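Local coordinates for AB hydrolase-1 domain-containing protein (Thermoplasma acidophilum DSM 1728, PDB 3BDI) that has no established function but belongs to the alpha/beta hydrolase superfamily and is probably a hydrolase, at residues 58-63 with 95-100; 89-94 with 119-124; 113-118 with 134-139. One frame throughout, in Å; residues are numbered along the deposited sequence. Where two conformers were deposited one is given.

Contact 1. Residues 58-63 with 95-100; sequences NVYAPD and KANGVA
The backbones come closest where Tyr-60, in strand 57-62, faces Asn-97, just past the end of helix 83-96, with CA atoms 8.8 Å apart. The helix ends in a Schellman motif: Gly-98 takes a positive phi and its N bonds back to Lys-95 O at 2.9 Å, and this turn brings Val-99 back beside Asn-97, so that both reach the tyrosine. Tyr-60 CG stands anti to its own carbonyl carbon (chi1 -59°), and the ring extends from the strand with both residues on the same side of its plane, the amide by CD2 and CE2, the valine methyl by CE1, CZ and OH. Asn-97 OD1 is 3.8 Å from Tyr-60 CE2, with ring and amide planes 47° apart. This is packing, since OD1 takes its hydrogen bond from Gln-18 NE2 and ND2 gives one to Tyr-93 O, which together fix the amide's rotation. Val-99 CG2 lies 3.7 Å from Tyr-60 CZ and 3.6 Å from Tyr-60 OH, an oblique approach. The polar link is indirect. A water in the ring plane, at its edge, is 2.7 Å from Tyr-60 OH and donates to Asn-97 O at 2.9 Å. Tyr-60 also packs on Tyr-93 of helix 83-96 and Lys-20 of strand 14-21, while Val-99 touches Ser-29 of strand 28-33; the contact thus seats the C-terminal end of the helix against the sheet.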
loop_
_atom_site.group_PDB
_atom_site.type_symbol
_atom_site.label_atom_id
_atom_site.label_comp_id
_atom_site.label_asym_id
_atom_site.label_seq_id
_atom_site.Cartn_x
_atom_site.Cartn_y
_atom_site.Cartn_z
ATOM N N ASN A 58 13.963 0.183 1.293
ATOM C CA ASN A 58 13.657 -0.824 2.309
ATOM C C ASN A 58 12.176 -1.158 2.141
ATOM O O ASN A 58 11.353 -0.263 2.062
ATOM C CB ASN A 58 13.955 -0.283 3.704
ATOM C CG ASN A 58 15.423 -0.336 4.024
ATOM O OD1 ASN A 58 16.184 -1.053 3.392
ATOM N ND2 ASN A 58 15.807 0.364 5.068
ATOM N N VAL A 59 11.875 -2.456 2.105
ATOM C CA VAL A 59 10.516 -2.941 1.802
ATOM C C VAL A 59 9.911 -3.699 2.996
ATOM O O VAL A 59 10.505 -4.621 3.514
ATOM C CB VAL A 59 10.508 -3.846 0.567
ATOM C CG1 VAL A 59 9.071 -4.176 0.142
ATOM C CG2 VAL A 59 11.283 -3.193 -0.585
ATOM N N TYR A 60 8.700 -3.287 3.360
ATOM C CA TYR A 60 7.983 -3.891 4.501
ATOM C C TYR A 60 6.588 -4.288 4.041
ATOM O O TYR A 60 5.951 -3.524 3.328
ATOM C CB TYR A 60 7.817 -2.864 5.619
ATOM C CG TYR A 60 9.117 -2.303 6.143
ATOM C CD1 TYR A 60 9.723 -1.214 5.546
ATOM C CD2 TYR A 60 9.750 -2.898 7.204
ATOM C CE1 TYR A 60 10.925 -0.707 6.035
ATOM C CE2 TYR A 60 10.959 -2.373 7.703
ATOM C CZ TYR A 60 11.525 -1.300 7.090
ATOM O OH TYR A 60 12.743 -0.781 7.561
ATOM N N ALA A 61 6.096 -5.457 4.447
ATOM C CA ALA A 61 4.730 -5.856 4.077
ATOM C C ALA A 61 4.111 -6.694 5.199
ATOM O O ALA A 61 4.536 -7.834 5.397
ATOM C CB ALA A 61 4.742 -6.677 2.788
ATOM N N PRO A 62 3.158 -6.155 5.956
ATOM C CA PRO A 62 2.459 -6.940 6.992
ATOM C C PRO A 62 1.178 -7.585 6.501
ATOM O O PRO A 62 0.581 -7.149 5.509
ATOM C CB PRO A 62 2.109 -5.883 8.019
ATOM C CG PRO A 62 1.850 -4.659 7.206
ATOM C CD PRO A 62 2.721 -4.749 5.946
ATOM N N ASP A 63 0.739 -8.606 7.233
ATOM C CA ASP A 63 -0.660 -9.066 7.161
ATOM C C ASP A 63 -1.450 -8.150 8.089
ATOM O O ASP A 63 -1.055 -7.941 9.253
ATOM C CB ASP A 63 -0.819 -10.507 7.553
ATOM C CG ASP A 63 -0.215 -11.470 6.548
ATOM O OD1 ASP A 63 0.193 -11.054 5.456
ATOM O OD2 ASP A 63 -0.151 -12.679 6.889
ATOM N N LYS A 95 6.232 2.989 12.933
ATOM C CA LYS A 95 6.960 3.332 14.167
ATOM C C LYS A 95 7.573 2.097 14.790
ATOM O O LYS A 95 8.716 2.114 15.239
ATOM C CB LYS A 95 6.028 4.016 15.167
ATOM C CG LYS A 95 6.686 4.424 16.494
ATOM C CD LYS A 95 5.733 5.213 17.386
ATOM N N ALA A 96 6.838 0.982 14.807
ATOM C CA ALA A 96 7.372 -0.244 15.387
ATOM C C ALA A 96 8.617 -0.752 14.683
ATOM O O ALA A 96 9.456 -1.402 15.279
ATOM C CB ALA A 96 6.287 -1.347 15.419
ATOM N N ASN A 97 8.704 -0.482 13.382
ATOM C CA ASN A 97 9.845 -0.854 12.558
ATOM C C ASN A 97 10.939 0.229 12.532
ATOM O O ASN A 97 11.913 0.077 11.826
ATOM C CB ASN A 97 9.416 -1.158 11.112
ATOM C CG ASN A 97 8.853 -2.550 10.969
ATOM O OD1 ASN A 97 9.597 -3.542 11.089
ATOM N ND2 ASN A 97 7.515 -2.646 10.748
ATOM N N GLY A 98 10.747 1.319 13.282
ATOM C CA GLY A 98 11.778 2.342 13.355
ATOM C C GLY A 98 11.790 3.241 12.150
ATOM O O GLY A 98 12.805 3.902 11.870
ATOM N N VAL A 99 10.686 3.298 11.404
ATOM C CA VAL A 99 10.611 4.027 10.126
ATOM C C VAL A 99 9.869 5.322 10.343
ATOM O O VAL A 99 8.705 5.348 10.746
ATOM C CB VAL A 99 9.879 3.199 9.043
ATOM C CG1 VAL A 99 9.699 4.052 7.769
ATOM C CG2 VAL A 99 10.646 1.904 8.799
ATOM N N ALA A 100 10.558 6.440 10.092
ATOM C CA ALA A 100 9.964 7.744 10.324
ATOM C C ALA A 100 9.013 8.236 9.214
ATOM O O ALA A 100 7.988 8.890 9.469
ATOM C CB ALA A 100 11.118 8.793 10.526
HETATM O O HOH W 1 13.426 -1.657 10.054
#

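Contact 2. Residues 89-94 with 119-124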
loop_
_atom_site.group_PDB
_atom_site.type_symbol
_atom_site.label_atom_id
_atom_site.label_comp_id
_atom_site.label_asym_id
_atom_site.label_seq_id
_atom_site.Cartn_x
_atom_site.Cartn_y
_atom_site.Cartn_z
ATOM N N PHE A 89 -3.077 1.978 12.508
ATOM C CA PHE A 89 -2.234 0.813 12.276
ATOM C C PHE A 89 -1.013 1.165 11.456
ATOM O O PHE A 89 0.099 0.815 11.814
ATOM C CB PHE A 89 -2.961 -0.327 11.592
ATOM C CG PHE A 89 -2.066 -1.489 11.366
ATOM C CD1 PHE A 89 -1.645 -2.272 12.400
ATOM C CD2 PHE A 89 -1.571 -1.752 10.095
ATOM C CE1 PHE A 89 -0.739 -3.298 12.170
ATOM C CE2 PHE A 89 -0.700 -2.777 9.876
ATOM C CZ PHE A 89 -0.298 -3.545 10.928
ATOM N N ILE A 90 -1.206 1.845 10.318
ATOM C CA ILE A 90 -0.062 2.095 9.441
ATOM C C ILE A 90 1.001 2.980 10.113
ATOM O O ILE A 90 2.205 2.677 10.078
ATOM C CB ILE A 90 -0.503 2.610 8.058
ATOM C CG1 ILE A 90 -1.261 1.480 7.363
ATOM C CG2 ILE A 90 0.721 3.116 7.239
ATOM C CD1 ILE A 90 -1.798 1.786 5.959
ATOM N N ARG A 91 0.531 4.032 10.786
ATOM C CA ARG A 91 1.436 4.891 11.569
ATOM C C ARG A 91 2.209 4.084 12.613
ATOM O O ARG A 91 3.432 4.179 12.714
ATOM C CB ARG A 91 0.642 5.981 12.253
ATOM C CG ARG A 91 1.514 6.962 13.005
ATOM C CD ARG A 91 0.670 7.936 13.742
ATOM N NE ARG A 91 0.312 7.482 15.085
ATOM C CZ ARG A 91 -0.820 6.881 15.435
ATOM N NH1 ARG A 91 -1.758 6.571 14.556
ATOM N NH2 ARG A 91 -1.010 6.572 16.702
ATOM N N ASP A 92 1.473 3.291 13.388
ATOM C CA ASP A 92 2.073 2.516 14.489
ATOM C C ASP A 92 3.006 1.424 14.003
ATOM O O ASP A 92 3.990 1.091 14.645
ATOM C CB ASP A 92 0.966 1.934 15.375
ATOM C CG ASP A 92 0.210 3.001 16.187
ATOM O OD1 ASP A 92 0.612 4.188 16.135
ATOM O OD2 ASP A 92 -0.838 2.684 16.788
ATOM N N TYR A 93 2.649 0.824 12.862
ATOM C CA TYR A 93 3.434 -0.227 12.216
ATOM C C TYR A 93 4.767 0.320 11.703
ATOM O O TYR A 93 5.800 -0.290 11.927
ATOM C CB TYR A 93 2.615 -0.822 11.059
ATOM C CG TYR A 93 3.388 -1.797 10.210
ATOM C CD1 TYR A 93 3.739 -3.043 10.672
ATOM C CD2 TYR A 93 3.824 -1.406 8.935
ATOM C CE1 TYR A 93 4.439 -3.892 9.873
ATOM C CE2 TYR A 93 4.511 -2.253 8.124
ATOM C CZ TYR A 93 4.865 -3.507 8.603
ATOM O OH TYR A 93 5.583 -4.377 7.818
ATOM N N LEU A 94 4.735 1.490 11.064
ATOM C CA LEU A 94 5.976 2.108 10.661
ATOM C C LEU A 94 6.844 2.438 11.883
ATOM O O LEU A 94 8.030 2.125 11.898
ATOM C CB LEU A 94 5.689 3.337 9.815
ATOM C CG LEU A 94 5.077 3.119 8.423
ATOM C CD1 LEU A 94 4.777 4.467 7.776
ATOM C CD2 LEU A 94 6.018 2.283 7.534
ATOM N N LEU A 119 -4.329 11.204 4.689
ATOM C CA LEU A 119 -5.257 12.254 5.159
ATOM C C LEU A 119 -5.033 12.549 6.638
ATOM O O LEU A 119 -5.124 13.700 7.059
ATOM C CB LEU A 119 -6.717 11.859 4.915
ATOM C CG LEU A 119 -7.105 11.675 3.449
ATOM C CD1 LEU A 119 -8.556 11.187 3.323
ATOM C CD2 LEU A 119 -6.858 12.947 2.668
ATOM N N GLN A 120 -4.709 11.536 7.437
ATOM C CA GLN A 120 -4.565 11.687 8.888
ATOM C C GLN A 120 -3.181 12.103 9.315
ATOM O O GLN A 120 -3.043 12.946 10.216
ATOM C CB GLN A 120 -4.905 10.388 9.604
ATOM C CG GLN A 120 -6.333 9.966 9.491
ATOM C CD GLN A 120 -7.275 10.723 10.411
ATOM O OE1 GLN A 120 -7.854 11.739 10.028
ATOM N NE2 GLN A 120 -7.436 10.225 11.623
ATOM N N TYR A 121 -2.156 11.532 8.684
ATOM C CA TYR A 121 -0.774 11.625 9.079
ATOM C C TYR A 121 0.097 11.918 7.863
ATOM O O TYR A 121 1.018 11.187 7.513
ATOM C CB TYR A 121 -0.340 10.300 9.732
ATOM C CG TYR A 121 -1.155 9.934 10.934
ATOM C CD1 TYR A 121 -1.182 10.776 12.044
ATOM C CD2 TYR A 121 -1.926 8.767 10.976
ATOM C CE1 TYR A 121 -1.949 10.464 13.148
ATOM C CE2 TYR A 121 -2.675 8.438 12.084
ATOM C CZ TYR A 121 -2.698 9.294 13.169
ATOM O OH TYR A 121 -3.428 9.020 14.320
ATOM N N PRO A 122 -0.162 13.060 7.219
ATOM C CA PRO A 122 0.579 13.328 5.990
ATOM C C PRO A 122 2.080 13.428 6.147
ATOM O O PRO A 122 2.823 13.208 5.190
ATOM C CB PRO A 122 -0.018 14.666 5.505
ATOM C CG PRO A 122 -0.594 15.283 6.723
ATOM C CD PRO A 122 -1.137 14.111 7.526
ATOM N N ASP A 123 2.538 13.783 7.352
ATOM C CA ASP A 123 3.958 13.985 7.565
ATOM C C ASP A 123 4.783 12.713 7.560
ATOM O O ASP A 123 6.010 12.759 7.444
ATOM C CB ASP A 123 4.196 14.811 8.833
ATOM C CG ASP A 123 3.525 16.190 8.751
ATOM O OD1 ASP A 123 3.549 16.816 7.655
ATOM O OD2 ASP A 123 2.951 16.628 9.769
ATOM N N ILE A 124 4.107 11.558 7.615
ATOM C CA ILE A 124 4.821 10.287 7.549
ATOM C C ILE A 124 4.884 9.674 6.135
ATOM O O ILE A 124 5.564 8.635 5.944
ATOM C CB ILE A 124 4.287 9.240 8.579
ATOM C CG1 ILE A 124 2.964 8.618 8.167
ATOM C CG2 ILE A 124 4.130 9.895 9.972
ATOM C CD1 ILE A 124 2.472 7.530 9.142
#
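Arg-91 crosses Tyr-121 and Ile-124 at a slant, its CA 7.5 Å from that of Tyr-121; in one of its two conformers the side chain meets the isoleucine first and the tyrosine further out. CB sits in the angle between the two partners, 3.9 Å from Ile-124 CD1 and 4.0 Å from Tyr-121 CD2. Ile-124 CD1 lies nearest Arg-91 CA, at 3.7 Å, with CB and CG next to it. With CG anti to the backbone N (chi1 -176°), the chain runs out toward the tyrosine, and CD arrives over the middle of the ring: 3.5 Å from the centroid and only 5° off the normal, a well-centred CH-pi contact. Gln-120 CB covers the ring's opposite face near its rim. Here the flank of helix 83-96 meets the turn after helix 109-120; both helices flank the central sheet of the alpha/beta hydrolase fold. Beyond CD the chain bends at chi3 (89°), carrying the guanidinium to the phenol end of the ring. NH1 comes to 3.0 Å from Tyr-121 OH, but the oxygen lies over the guanidinium face, where no N-H points at it, so this is close polar packing. The charge is met within its own helix: NH1 pairs with Glu-88 OE1, and NH2 approaches Asp-92 OD1, well out of the guanidinium plane, by charge alone. One turn on, Leu-94 CD1 meets Ile-124 CD1 at 4.1 Å.

Contact 3. Residues 113-118 with 134-139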
loop_
_atom_site.group_PDB
_atom_site.type_symbol
_atom_site.label_atom_id
_atom_site.label_comp_id
_atom_site.label_asym_id
_atom_site.label_seq_id
_atom_site.Cartn_x
_atom_site.Cartn_y
_atom_site.Cartn_z
HETATM N N MSE A 113 -6.792 2.191 2.838
HETATM C CA MSE A 113 -6.045 2.419 4.047
HETATM C C MSE A 113 -4.929 3.427 3.849
HETATM O O MSE A 113 -4.688 4.277 4.735
HETATM C CB MSE A 113 -5.465 1.110 4.577
HETATM C CG MSE A 113 -6.480 0.119 5.008
HETATM SE SE MSE A 113 -5.644 -1.484 5.678
HETATM C CE MSE A 113 -7.252 -2.326 6.315
ATOM N N VAL A 114 -4.185 3.301 2.740
ATOM C CA VAL A 114 -3.062 4.226 2.549
ATOM C C VAL A 114 -3.548 5.648 2.254
ATOM O O VAL A 114 -2.880 6.620 2.661
ATOM C CB VAL A 114 -2.071 3.779 1.488
ATOM C CG1 VAL A 114 -1.453 2.460 1.892
ATOM C CG2 VAL A 114 -2.669 3.717 0.078
ATOM N N ILE A 115 -4.685 5.776 1.584
ATOM C CA ILE A 115 -5.284 7.119 1.394
ATOM C C ILE A 115 -5.621 7.721 2.768
ATOM O O ILE A 115 -5.202 8.864 3.088
ATOM C CB ILE A 115 -6.467 7.065 0.397
ATOM C CG1 ILE A 115 -5.862 6.865 -1.018
ATOM C CG2 ILE A 115 -7.346 8.345 0.452
ATOM C CD1 ILE A 115 -6.820 6.544 -2.092
HETATM N N MSE A 116 -6.334 6.968 3.592
HETATM C CA MSE A 116 -6.697 7.468 4.893
HETATM C C MSE A 116 -5.491 7.826 5.735
HETATM O O MSE A 116 -5.490 8.848 6.456
HETATM C CB MSE A 116 -7.570 6.478 5.666
HETATM C CG MSE A 116 -8.021 7.020 7.051
HETATM SE SE MSE A 116 -9.177 8.598 6.940
HETATM C CE MSE A 116 -10.733 7.650 6.693
ATOM N N THR A 117 -4.453 7.013 5.695
ATOM C CA THR A 117 -3.227 7.336 6.420
ATOM C C THR A 117 -2.605 8.672 5.976
ATOM O O THR A 117 -2.115 9.444 6.809
ATOM C CB THR A 117 -2.197 6.222 6.245
ATOM O OG1 THR A 117 -2.792 4.992 6.667
ATOM C CG2 THR A 117 -0.919 6.480 7.019
ATOM N N THR A 118 -2.671 8.958 4.679
ATOM C CA THR A 118 -2.156 10.240 4.156
ATOM C C THR A 118 -3.030 11.414 4.585
ATOM O O THR A 118 -2.499 12.475 4.889
ATOM C CB THR A 118 -2.012 10.169 2.629
ATOM O OG1 THR A 118 -1.251 9.000 2.280
ATOM C CG2 THR A 118 -1.267 11.371 2.101
ATOM N N ALA A 134 -10.342 0.841 -2.637
ATOM C CA ALA A 134 -11.700 0.658 -2.162
ATOM C C ALA A 134 -11.904 1.481 -0.906
ATOM O O ALA A 134 -10.967 1.922 -0.263
ATOM C CB ALA A 134 -11.931 -0.809 -1.864
ATOM N N TRP A 135 -13.175 1.750 -0.618
ATOM C CA TRP A 135 -13.639 2.360 0.652
ATOM C C TRP A 135 -13.319 3.850 0.839
ATOM O O TRP A 135 -13.381 4.367 1.982
ATOM C CB TRP A 135 -13.155 1.568 1.882
ATOM C CG TRP A 135 -13.459 0.084 1.888
ATOM C CD1 TRP A 135 -14.266 -0.613 1.028
ATOM C CD2 TRP A 135 -12.974 -0.884 2.847
ATOM N NE1 TRP A 135 -14.286 -1.950 1.364
ATOM C CE2 TRP A 135 -13.514 -2.139 2.483
ATOM C CE3 TRP A 135 -12.134 -0.804 3.966
ATOM C CZ2 TRP A 135 -13.255 -3.320 3.207
ATOM C CZ3 TRP A 135 -11.873 -1.986 4.699
ATOM C CH2 TRP A 135 -12.443 -3.226 4.301
ATOM N N VAL A 136 -13.000 4.556 -0.229
ATOM C CA VAL A 136 -12.617 5.966 -0.087
ATOM C C VAL A 136 -13.589 6.949 -0.764
ATOM O O VAL A 136 -13.298 8.127 -0.856
ATOM C CB VAL A 136 -11.145 6.246 -0.551
ATOM C CG1 VAL A 136 -10.171 5.495 0.332
ATOM C CG2 VAL A 136 -10.942 5.919 -2.026
ATOM N N GLU A 137 -14.700 6.447 -1.286
ATOM C CA GLU A 137 -15.605 7.326 -2.043
ATOM C C GLU A 137 -16.155 8.449 -1.207
ATOM O O GLU A 137 -16.462 9.479 -1.754
ATOM C CB GLU A 137 -16.739 6.534 -2.653
ATOM C CG GLU A 137 -16.291 5.616 -3.759
ATOM C CD GLU A 137 -17.423 4.968 -4.505
ATOM O OE1 GLU A 137 -18.240 5.725 -5.059
ATOM O OE2 GLU A 137 -17.495 3.720 -4.558
ATOM N N SER A 138 -16.199 8.291 0.102
ATOM C CA SER A 138 -16.657 9.372 0.985
ATOM C C SER A 138 -15.592 10.401 1.372
ATOM O O SER A 138 -15.891 11.354 2.121
ATOM C CB SER A 138 -17.203 8.755 2.273
ATOM O OG SER A 138 -16.144 8.281 3.103
ATOM N N LEU A 139 -14.363 10.224 0.889
ATOM C CA LEU A 139 -13.216 11.034 1.294
ATOM C C LEU A 139 -12.720 11.985 0.229
ATOM O O LEU A 139 -11.655 12.554 0.367
ATOM C CB LEU A 139 -12.079 10.085 1.660
ATOM C CG LEU A 139 -12.416 9.076 2.750
ATOM C CD1 LEU A 139 -11.236 8.131 3.007
ATOM C CD2 LEU A 139 -12.786 9.848 3.993
#
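Apolar packing joins the two segments at two points, Ile-115 with Val-136 and Met-116 with Leu-139. In the first, Val-136 CG1 sits against the branch point of the isoleucine, 4.0 Å from both Ile-115 CB and Ile-115 CG2, while Val-136 CG2 meets Ile-115 CD1 more loosely at 4.2 Å; the side chains cross nearly at right angles. In the second, selenomethionine Met-116 leaves the helix with CG anti to the backbone N, then bends at chi2 (64°) and again at chi3 (84°). Those bends turn the methyl CE toward the loop, where it lies 3.8 Å from Leu-139 CD1 and 4.0 Å from Leu-139 CD2, set against the fork of the leucine. Helix 109-120 begins within a Gly-106, Ser-108, Gly-110 pattern consistent with the nucleophile elbow of alpha/beta hydrolases, probably with Ser-108 as nucleophile, and the loop after strand 125-131 passes beside it; Ala-134 also shares a backbone hydrogen bond with Ser-108. Among the two segments' own residues, hydrogen bonds keep to one side of the contact. Thr-117 OG1 donates to Met-113 O at 2.8 Å and Thr-118 OG1 to Val-114 O at 2.9 Å. Each carbonyl oxygen also accepts the backbone N-H of the same threonine, from the opposite face of its plane, so two donors grip it. In the loop, Leu-139 N bonds to Val-136 O at 2.9 Å, and Leu-139 holds the N-cap position of helix 140-143.

All three contacts are partly buried, joining buried residues (Tyr-60; Leu-94; Ile-115 and Val-136) to partly exposed ones; contact 3 has the larger buried share, two of four. Contacts 1 and 2 share helix 83-96: the first sets its C-terminal end on the sheet, the second its flank against the turn after helix 109-120. Contacts 2 and 3 meet where Ile-90 CD1 packs on Thr-117 OG1 at 3.4 Å, while contacts 1 and 3 do not touch. Their chemistry differs accordingly. Contact 1 is the smallest (133 Å²) and includes a water bridge; contact 2 adds a CH-pi contact on a tyrosine face, beside an arginine whose charge is paired within its own helix; contact 3, 239 Å², is purely apolar across its interface.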